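Local structure of nonribosomal peptide synthase (Streptomyces sp. MJ635-86F5, 5JJP) at residues V249-D254 against R260-F265; Y384-A389 against D408-E413; S392-D397 against R402-P407. The protein adenylates aliphatic beta-amino acids, probably with ATP as the nucleotide source, as a member of the ANL family of adenylate-forming enzymes. All coordinates share one frame; numbering follows the deposited sequence.

Contact 1 of 3, residues V249-D254 against R260-F265; sequences VPVPRD and RRFLAF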
loop_
_atom_site.group_PDB
_atom_site.type_symbol
_atom_site.label_atom_id
_atom_site.label_comp_id
_atom_site.label_asym_id
_atom_site.label_seq_id
_atom_site.Cartn_x
_atom_site.Cartn_y
_atom_site.Cartn_z
ATOM N N VAL A 249 -4.789 -11.200 -5.416
ATOM C CA VAL A 249 -4.367 -12.535 -5.008
ATOM C C VAL A 249 -3.105 -12.415 -4.129
ATOM O O VAL A 249 -1.985 -12.479 -4.623
ATOM C CB VAL A 249 -4.047 -13.406 -6.229
ATOM C CG1 VAL A 249 -3.929 -14.861 -5.797
ATOM C CG2 VAL A 249 -5.105 -13.235 -7.326
ATOM N N PRO A 250 -3.282 -12.246 -2.835
ATOM C CA PRO A 250 -2.160 -12.230 -1.941
ATOM C C PRO A 250 -1.441 -13.549 -2.050
ATOM O O PRO A 250 -2.097 -14.586 -2.104
ATOM C CB PRO A 250 -2.815 -12.138 -0.567
ATOM C CG PRO A 250 -4.149 -11.521 -0.823
ATOM C CD PRO A 250 -4.566 -12.107 -2.121
ATOM N N VAL A 251 -0.123 -13.543 -2.100
ATOM C CA VAL A 251 0.599 -14.794 -2.222
ATOM C C VAL A 251 1.013 -15.258 -0.800
ATOM O O VAL A 251 1.879 -14.680 -0.203
ATOM C CB VAL A 251 1.859 -14.594 -3.087
ATOM C CG1 VAL A 251 2.603 -15.906 -3.255
ATOM C CG2 VAL A 251 1.500 -14.026 -4.440
ATOM N N PRO A 252 0.393 -16.290 -0.272
ATOM C CA PRO A 252 0.777 -16.692 1.066
ATOM C C PRO A 252 2.268 -17.025 1.181
ATOM O O PRO A 252 2.864 -17.488 0.214
ATOM C CB PRO A 252 -0.063 -17.960 1.307
ATOM C CG PRO A 252 -1.142 -17.940 0.244
ATOM C CD PRO A 252 -0.494 -17.278 -0.919
ATOM N N ARG A 253 2.859 -16.789 2.357
ATOM C CA ARG A 253 4.313 -16.988 2.516
ATOM C C ARG A 253 4.763 -18.472 2.277
ATOM O O ARG A 253 5.835 -18.700 1.758
ATOM C CB ARG A 253 4.891 -16.328 3.780
ATOM C CG ARG A 253 5.479 -14.923 3.542
ATOM C CD ARG A 253 6.103 -14.309 4.805
ATOM N NE ARG A 253 7.573 -14.155 4.761
ATOM C CZ ARG A 253 8.486 -15.076 5.113
ATOM N NH1 ARG A 253 8.132 -16.288 5.544
ATOM N NH2 ARG A 253 9.784 -14.786 5.011
ATOM N N ASP A 254 3.906 -19.459 2.549
ATOM C CA ASP A 254 4.235 -20.846 2.221
ATOM C C ASP A 254 4.178 -21.220 0.721
ATOM O O ASP A 254 4.544 -22.333 0.369
ATOM C CB ASP A 254 3.402 -21.850 3.033
ATOM C CG ASP A 254 1.957 -21.893 2.635
ATOM O OD1 ASP A 254 1.239 -22.664 3.275
ATOM O OD2 ASP A 254 1.493 -21.210 1.711
ATOM N N ARG A 260 9.333 -23.381 -6.877
ATOM C CA ARG A 260 8.493 -24.172 -7.745
ATOM C C ARG A 260 7.068 -23.978 -7.328
ATOM O O ARG A 260 6.183 -23.953 -8.161
ATOM C CB ARG A 260 8.856 -25.661 -7.683
ATOM C CG ARG A 260 9.835 -26.115 -8.784
ATOM C CD ARG A 260 10.324 -27.598 -8.654
ATOM N NE ARG A 260 10.399 -28.312 -9.940
ATOM C CZ ARG A 260 11.459 -28.345 -10.755
ATOM N NH1 ARG A 260 12.592 -27.693 -10.471
ATOM N NH2 ARG A 260 11.383 -29.038 -11.881
ATOM N N ARG A 261 6.856 -23.849 -6.024
ATOM C CA ARG A 261 5.520 -23.655 -5.464
ATOM C C ARG A 261 4.962 -22.283 -5.806
ATOM O O ARG A 261 3.759 -22.134 -6.031
ATOM C CB ARG A 261 5.541 -23.829 -3.948
ATOM C CG ARG A 261 5.012 -25.168 -3.461
ATOM C CD ARG A 261 5.754 -25.579 -2.182
ATOM N NE ARG A 261 5.341 -25.054 -0.877
ATOM C CZ ARG A 261 4.698 -25.731 0.076
ATOM N NH1 ARG A 261 4.263 -26.974 -0.114
ATOM N NH2 ARG A 261 4.440 -25.123 1.229
ATOM N N PHE A 262 5.847 -21.301 -5.877
ATOM C CA PHE A 262 5.448 -19.948 -6.205
ATOM C C PHE A 262 5.028 -19.894 -7.670
ATOM O O PHE A 262 3.971 -19.355 -7.996
ATOM C CB PHE A 262 6.603 -18.960 -5.961
ATOM C CG PHE A 262 6.322 -17.584 -6.429
ATOM C CD1 PHE A 262 5.205 -16.889 -5.950
ATOM C CD2 PHE A 262 7.171 -16.942 -7.321
ATOM C CE1 PHE A 262 4.943 -15.602 -6.363
ATOM C CE2 PHE A 262 6.893 -15.656 -7.751
ATOM C CZ PHE A 262 5.774 -14.992 -7.267
ATOM N N LEU A 263 5.881 -20.416 -8.538
ATOM C CA LEU A 263 5.617 -20.444 -9.986
ATOM C C LEU A 263 4.377 -21.222 -10.325
ATOM O O LEU A 263 3.592 -20.763 -11.126
ATOM C CB LEU A 263 6.832 -20.940 -10.763
ATOM C CG LEU A 263 8.058 -20.015 -10.631
ATOM C CD1 LEU A 263 9.338 -20.675 -11.091
ATOM C CD2 LEU A 263 7.866 -18.727 -11.397
ATOM N N ALA A 264 4.105 -22.326 -9.627
ATOM C CA ALA A 264 2.881 -23.102 -9.873
ATOM C C ALA A 264 1.651 -22.291 -9.467
ATOM O O ALA A 264 0.610 -22.352 -10.111
ATOM C CB ALA A 264 2.894 -24.399 -9.092
ATOM N N PHE A 265 1.795 -21.510 -8.389
ATOM C CA PHE A 265 0.709 -20.678 -7.904
ATOM C C PHE A 265 0.365 -19.609 -8.933
ATOM O O PHE A 265 -0.773 -19.335 -9.138
ATOM C CB PHE A 265 1.085 -20.049 -6.551
ATOM C CG PHE A 265 -0.031 -19.289 -5.905
ATOM C CD1 PHE A 265 -1.070 -19.958 -5.315
ATOM C CD2 PHE A 265 -0.023 -17.890 -5.883
ATOM C CE1 PHE A 265 -2.109 -19.259 -4.724
ATOM C CE2 PHE A 265 -1.050 -17.188 -5.274
ATOM C CZ PHE A 265 -2.090 -17.874 -4.693
#

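Contact 2 of 3, residues Y384-A389 against D408-E413; sequences YLRSPA and DPLLPE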
loop_
_atom_site.group_PDB
_atom_site.type_symbol
_atom_site.label_atom_id
_atom_site.label_comp_id
_atom_site.label_asym_id
_atom_site.label_seq_id
_atom_site.Cartn_x
_atom_site.Cartn_y
_atom_site.Cartn_z
ATOM N N TYR A 384 12.228 17.044 -3.401
ATOM C CA TYR A 384 11.034 17.554 -2.718
ATOM C C TYR A 384 9.789 17.128 -3.519
ATOM O O TYR A 384 9.711 17.358 -4.716
ATOM C CB TYR A 384 11.016 19.067 -2.624
ATOM C CG TYR A 384 11.995 19.691 -1.638
ATOM C CD1 TYR A 384 13.260 19.131 -1.397
ATOM C CD2 TYR A 384 11.693 20.897 -1.021
ATOM C CE1 TYR A 384 14.169 19.748 -0.531
ATOM C CE2 TYR A 384 12.576 21.522 -0.149
ATOM C CZ TYR A 384 13.817 20.960 0.081
ATOM O OH TYR A 384 14.690 21.553 0.943
ATOM N N LEU A 385 8.827 16.480 -2.821
ATOM C CA LEU A 385 7.601 15.962 -3.451
ATOM C C LEU A 385 6.393 16.836 -3.096
ATOM O O LEU A 385 6.071 17.055 -1.940
ATOM C CB LEU A 385 7.388 14.534 -3.036
ATOM C CG LEU A 385 6.136 13.826 -3.511
ATOM C CD1 LEU A 385 6.101 13.535 -5.000
ATOM C CD2 LEU A 385 6.065 12.526 -2.743
ATOM N N ARG A 386 5.761 17.360 -4.137
ATOM C CA ARG A 386 4.565 18.118 -4.047
ATOM C C ARG A 386 3.440 17.155 -4.482
ATOM O O ARG A 386 3.394 16.728 -5.626
ATOM C CB ARG A 386 4.659 19.305 -5.002
ATOM C CG ARG A 386 3.467 20.230 -5.005
ATOM C CD ARG A 386 3.591 21.278 -6.089
ATOM N NE ARG A 386 4.864 22.008 -6.003
ATOM C CZ ARG A 386 5.035 23.109 -5.264
ATOM N NH1 ARG A 386 4.050 23.619 -4.535
ATOM N NH2 ARG A 386 6.195 23.704 -5.275
ATOM N N SER A 387 2.512 16.848 -3.585
ATOM C CA SER A 387 1.498 15.875 -3.890
ATOM C C SER A 387 0.336 15.886 -2.910
ATOM O O SER A 387 0.554 15.955 -1.698
ATOM C CB SER A 387 2.148 14.479 -3.838
ATOM O OG SER A 387 1.180 13.430 -3.902
ATOM N N PRO A 388 -0.876 15.618 -3.417
ATOM C CA PRO A 388 -1.993 15.393 -2.537
ATOM C C PRO A 388 -1.948 14.094 -1.717
ATOM O O PRO A 388 -2.728 13.916 -0.785
ATOM C CB PRO A 388 -3.180 15.376 -3.516
ATOM C CG PRO A 388 -2.632 14.851 -4.794
ATOM C CD PRO A 388 -1.242 15.395 -4.832
ATOM N N ALA A 389 -1.045 13.196 -2.064
ATOM C CA ALA A 389 -0.915 11.913 -1.379
ATOM C C ALA A 389 0.006 11.885 -0.168
ATOM O O ALA A 389 0.228 10.827 0.419
ATOM C CB ALA A 389 -0.494 10.875 -2.383
ATOM N N ASP A 408 6.144 25.334 0.983
ATOM C CA ASP A 408 6.562 25.330 -0.405
ATOM C C ASP A 408 7.713 26.325 -0.600
ATOM O O ASP A 408 7.527 27.519 -0.439
ATOM C CB ASP A 408 5.365 25.727 -1.249
ATOM C CG ASP A 408 5.650 25.764 -2.720
ATOM O OD1 ASP A 408 6.754 25.435 -3.173
ATOM O OD2 ASP A 408 4.715 26.124 -3.450
ATOM N N PRO A 409 8.906 25.838 -0.956
ATOM C CA PRO A 409 10.036 26.773 -1.061
ATOM C C PRO A 409 9.859 27.821 -2.174
ATOM O O PRO A 409 10.429 28.898 -2.083
ATOM C CB PRO A 409 11.216 25.864 -1.335
ATOM C CG PRO A 409 10.611 24.624 -1.925
ATOM C CD PRO A 409 9.306 24.453 -1.229
ATOM N N LEU A 410 9.053 27.519 -3.185
ATOM C CA LEU A 410 8.802 28.465 -4.238
ATOM C C LEU A 410 7.719 29.467 -3.888
ATOM O O LEU A 410 7.597 30.496 -4.548
ATOM C CB LEU A 410 8.369 27.752 -5.502
ATOM C CG LEU A 410 9.331 26.687 -5.972
ATOM C CD1 LEU A 410 8.814 26.060 -7.262
ATOM C CD2 LEU A 410 10.705 27.286 -6.131
ATOM N N LEU A 411 6.926 29.177 -2.861
ATOM C CA LEU A 411 5.803 30.033 -2.520
ATOM C C LEU A 411 5.319 29.748 -1.108
ATOM O O LEU A 411 4.197 29.275 -0.904
ATOM C CB LEU A 411 4.676 29.858 -3.533
ATOM C CG LEU A 411 3.682 31.016 -3.636
ATOM C CD1 LEU A 411 4.380 32.271 -4.101
ATOM C CD2 LEU A 411 2.559 30.655 -4.599
ATOM N N PRO A 412 6.173 30.037 -0.116
ATOM C CA PRO A 412 5.815 29.795 1.279
ATOM C C PRO A 412 4.614 30.594 1.740
ATOM O O PRO A 412 3.964 30.217 2.671
ATOM C CB PRO A 412 7.063 30.212 2.052
ATOM C CG PRO A 412 7.834 31.096 1.152
ATOM C CD PRO A 412 7.488 30.680 -0.251
ATOM N N GLU A 413 4.258 31.641 1.036
ATOM C CA GLU A 413 3.099 32.435 1.391
ATOM C C GLU A 413 1.754 31.687 1.286
ATOM O O GLU A 413 0.814 32.054 1.955
ATOM C CB GLU A 413 3.050 33.697 0.517
ATOM C CG GLU A 413 4.240 34.636 0.750
ATOM C CD GLU A 413 5.458 34.383 -0.136
ATOM O OE1 GLU A 413 5.487 33.397 -0.913
ATOM O OE2 GLU A 413 6.386 35.210 -0.067
#

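Contact 3 of 3, residues S392-D397 against R402-P407; sequences SGYWAD and RAALVP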
loop_
_atom_site.group_PDB
_atom_site.type_symbol
_atom_site.label_atom_id
_atom_site.label_comp_id
_atom_site.label_asym_id
_atom_site.label_seq_id
_atom_site.Cartn_x
_atom_site.Cartn_y
_atom_site.Cartn_z
ATOM N N SER A 392 0.140 12.836 6.843
ATOM C CA SER A 392 -0.275 14.008 7.625
ATOM C C SER A 392 0.768 14.430 8.644
ATOM O O SER A 392 0.721 15.548 9.136
ATOM C CB SER A 392 -1.568 13.724 8.374
ATOM O OG SER A 392 -2.568 13.411 7.414
ATOM N N GLY A 393 1.648 13.491 9.001
ATOM C CA GLY A 393 2.703 13.771 9.937
ATOM C C GLY A 393 3.197 12.507 10.541
ATOM O O GLY A 393 2.654 11.423 10.285
ATOM N N TYR A 394 4.201 12.632 11.391
ATOM C CA TYR A 394 4.690 11.506 12.152
ATOM C C TYR A 394 4.007 11.522 13.515
ATOM O O TYR A 394 3.902 12.568 14.154
ATOM C CB TYR A 394 6.182 11.626 12.341
ATOM C CG TYR A 394 6.980 11.530 11.069
ATOM C CD1 TYR A 394 7.056 10.312 10.370
ATOM C CD2 TYR A 394 7.680 12.630 10.559
ATOM C CE1 TYR A 394 7.807 10.191 9.208
ATOM C CE2 TYR A 394 8.405 12.529 9.383
ATOM C CZ TYR A 394 8.454 11.305 8.697
ATOM O OH TYR A 394 9.177 11.151 7.525
ATOM N N TRP A 395 3.488 10.389 13.930
ATOM C CA TRP A 395 2.573 10.321 15.082
ATOM C C TRP A 395 3.238 10.835 16.362
ATOM O O TRP A 395 4.340 10.447 16.681
ATOM C CB TRP A 395 2.123 8.886 15.285
ATOM C CG TRP A 395 1.268 8.721 16.442
ATOM C CD1 TRP A 395 1.679 8.391 17.723
ATOM C CD2 TRP A 395 -0.122 8.921 16.513
ATOM N NE1 TRP A 395 0.598 8.361 18.568
ATOM C CE2 TRP A 395 -0.515 8.681 17.845
ATOM C CE3 TRP A 395 -1.085 9.262 15.585
ATOM C CZ2 TRP A 395 -1.815 8.752 18.250
ATOM C CZ3 TRP A 395 -2.382 9.355 15.984
ATOM C CH2 TRP A 395 -2.747 9.088 17.302
ATOM N N ALA A 396 2.615 11.805 16.987
ATOM C CA ALA A 396 3.078 12.403 18.260
ATOM C C ALA A 396 4.442 13.075 18.163
ATOM O O ALA A 396 5.093 13.217 19.178
ATOM C CB ALA A 396 3.086 11.351 19.367
ATOM N N ASP A 397 4.834 13.522 16.967
ATOM C CA ASP A 397 6.156 14.041 16.729
ATOM C C ASP A 397 6.105 15.269 15.817
ATOM O O ASP A 397 6.530 15.219 14.652
ATOM C CB ASP A 397 7.032 12.954 16.140
ATOM C CG ASP A 397 8.534 13.259 16.274
ATOM O OD1 ASP A 397 8.916 14.440 16.376
ATOM O OD2 ASP A 397 9.337 12.301 16.247
ATOM N N ARG A 402 7.502 18.673 11.076
ATOM C CA ARG A 402 7.851 19.972 10.509
ATOM C C ARG A 402 9.153 19.982 9.723
ATOM O O ARG A 402 9.313 20.761 8.800
ATOM C CB ARG A 402 7.850 21.055 11.615
ATOM C CG ARG A 402 8.232 22.451 11.146
ATOM C CD ARG A 402 7.429 22.970 9.922
ATOM N NE ARG A 402 7.953 24.272 9.473
ATOM C CZ ARG A 402 8.968 24.444 8.612
ATOM N NH1 ARG A 402 9.599 23.406 8.050
ATOM N NH2 ARG A 402 9.337 25.679 8.281
ATOM N N ALA A 403 10.075 19.113 10.048
ATOM C CA ALA A 403 11.297 18.993 9.241
ATOM C C ALA A 403 11.023 18.301 7.904
ATOM O O ALA A 403 11.653 18.603 6.933
ATOM C CB ALA A 403 12.388 18.240 10.005
ATOM N N ALA A 404 10.048 17.403 7.857
ATOM C CA ALA A 404 9.734 16.648 6.619
ATOM C C ALA A 404 8.724 17.396 5.776
ATOM O O ALA A 404 8.903 17.493 4.577
ATOM C CB ALA A 404 9.228 15.276 6.957
ATOM N N LEU A 405 7.677 17.944 6.402
ATOM C CA LEU A 405 6.659 18.705 5.690
ATOM C C LEU A 405 6.859 20.210 5.826
ATOM O O LEU A 405 6.476 20.801 6.847
ATOM C CB LEU A 405 5.273 18.315 6.196
ATOM C CG LEU A 405 4.844 16.884 5.842
ATOM C CD1 LEU A 405 3.576 16.551 6.581
ATOM C CD2 LEU A 405 4.595 16.724 4.351
ATOM N N VAL A 406 7.430 20.815 4.790
ATOM C CA VAL A 406 7.872 22.171 4.844
ATOM C C VAL A 406 7.103 23.097 3.921
ATOM O O VAL A 406 6.546 22.668 2.901
ATOM C CB VAL A 406 9.356 22.279 4.566
ATOM C CG1 VAL A 406 10.120 21.298 5.429
ATOM C CG2 VAL A 406 9.648 22.019 3.109
ATOM N N PRO A 407 7.079 24.391 4.269
ATOM C CA PRO A 407 6.435 25.359 3.385
ATOM C C PRO A 407 7.015 25.285 1.980
ATOM O O PRO A 407 8.228 25.110 1.819
ATOM C CB PRO A 407 6.804 26.715 4.019
ATOM C CG PRO A 407 6.988 26.411 5.461
ATOM C CD PRO A 407 7.683 25.060 5.450
#

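Contact 1 of 3, residues V249-D254 against R260-F265
At the outer edge of a six-stranded mixed sheet, Val249 on strand 247-250 and Val251 just beyond it meet Phe265 and Phe262, neighbours one turn apart on helix 259-268. The Phe265 ring is the hub. Val249 CG1 lies 3.7 Å from Phe265 CZ, Val251 CG2 4.1 Å from Phe265 CE2, and Pro252 CD comes across at 4.1 Å from Phe265 CZ. With CG anti to the backbone N (chi1 -174°), Phe265 places its CE2 and CZ atoms among Val249, Val251 and Pro252. Phe262 takes a flanking role: Val251 CG1 sits at its ring edge, 3.9 Å from Phe262 CD1. The valines and phenylalanines are buried in the first half of a beta-alpha-beta crossover that leaves strand 247-250 and returns in parallel as strand 273-276, passing over strand 222-225. Beyond the aromatic pair, polar chemistry takes over at the surface. Arg261 bends back to hold the backbone O of Asp254 side-on, through NE at 3.1 Å and NH2 at 2.9 Å. Sharing one acceptor makes both bonds bent (N-H...O 136° and 137°), and the oxygen sits tilted from the guanidinium plane. The same arginine makes a cation-pi contact with Phe258 of the intervening turn.

Contact 2 of 3, residues Y384-A389 against D408-E413
Arg386, the last residue of strand 381-386, reaches across to the carboxylate of Asp408 in the loop after strand 405-407. Its CB points toward that loop, and CG continues outward opposite the backbone N (chi1 -179°), so the aliphatic part of the chain spans the gap between the two backbones, with Val418 and Gln416 beside this side chain. A bend about the CG-CD bond (chi3) turns the guanidinium end-on to its partner. NE has a long, weak ion pair with Glu363 on the adjacent strand 363-367. NH1 donates to Asp408 OD2 at 2.8 Å in a nearly straight bond (163°), and NH2 donates to Asp408 OD1, also at 2.8 Å. NH2 further lies 4.0 Å from Leu410 CD1. The salt bridge is bidentate but not coplanar: the two planes stand 68° apart, and both nitrogens come from above the carboxylate plane. From its opposite face, Leu410 N donates to Asp408 OD1 at 3.1 Å, closing an Asx turn within the type I turn Asp408-Leu411. Beside this polar centre, Pro409 CG packs 4.0 Å from Tyr384 CD2. Replacing Asp408 by alanine removes both carboxylate oxygens, which would probably leave the Arg386 charge without its close mate and Leu410 N without its Asx-turn acceptor. Because one carboxylate serves both strand and turn, the ion pair ties the conformation of the loop to its docking on the sheet, and the buried acid is likely to be kept ionised by the arginine.

Contact 3 of 3, residues S392-D397 against R402-P407
Tyr394 and Ala404 make the closest approach here: Ala404 CB sits at the edge of the tyrosine ring, near its plane, 3.8 Å from Tyr394 CE2 and 4.2 Å from Tyr394 OH. One residue on, Leu405 CD1 rests 4.0 Å from the carbonyl O of Ser392 and 4.4 Å from Gly393 N; across this contact the leucine meets backbone atoms, and its side chain also touches Phe391. The backbone there is unusual. At the phi of Gly393 (159°) a side chain would collide with the O of Ser392, a clash that glycine avoids. Tyr394 CG lies opposite its own carbonyl carbon (chi1 -65°), which swings the ring across to the end of helix 398-404. The phenol is held at its far end by a hydrogen bond between Tyr394 OH and Glu333. Next in line, a type II turn from Tyr394 to Asp397 reverses the chain, closed by Asp397 N to Tyr394 O at 3.1 Å. Asp397 then N-caps the helix through OD1 to Ala400 N, while Thr401 OG1 hydrogen-bonds both Tyr394 N and Asp397 O. The sequence SGYW, in this setting, fits the end of the A6 core motif of adenylation domains. The short, weakly bonded strand 393-394 lies at the edge of a three-stranded antiparallel sheet beside strand 196-200, the short helix crosses from it, and strand 405-407 leaves to pair with strand 417-427 of a separate antiparallel sheet.

Along the chain, contact 1 closes before the other two open, and contact 3 is nested inside the loop that contact 2 closes. Contact 1 stands apart, its centre about 41 Å from that of contact 2 and 38 Å from that of contact 3, on the opposite side of the chain's centre and in a different sheet. Contacts 2 and 3 have centres only about 13 Å apart and touch where Pro412 CB meets Pro407 CB at 4.0 Å. Strands 381-386 and 405-407 both pair with strand 417-427, so both contacts reach the same antiparallel sheet, and contact 3 also touches the sheet of strand 393-394. Contact 1 lies at edge strand 247-250 of the mixed sheet in this layered sandwich.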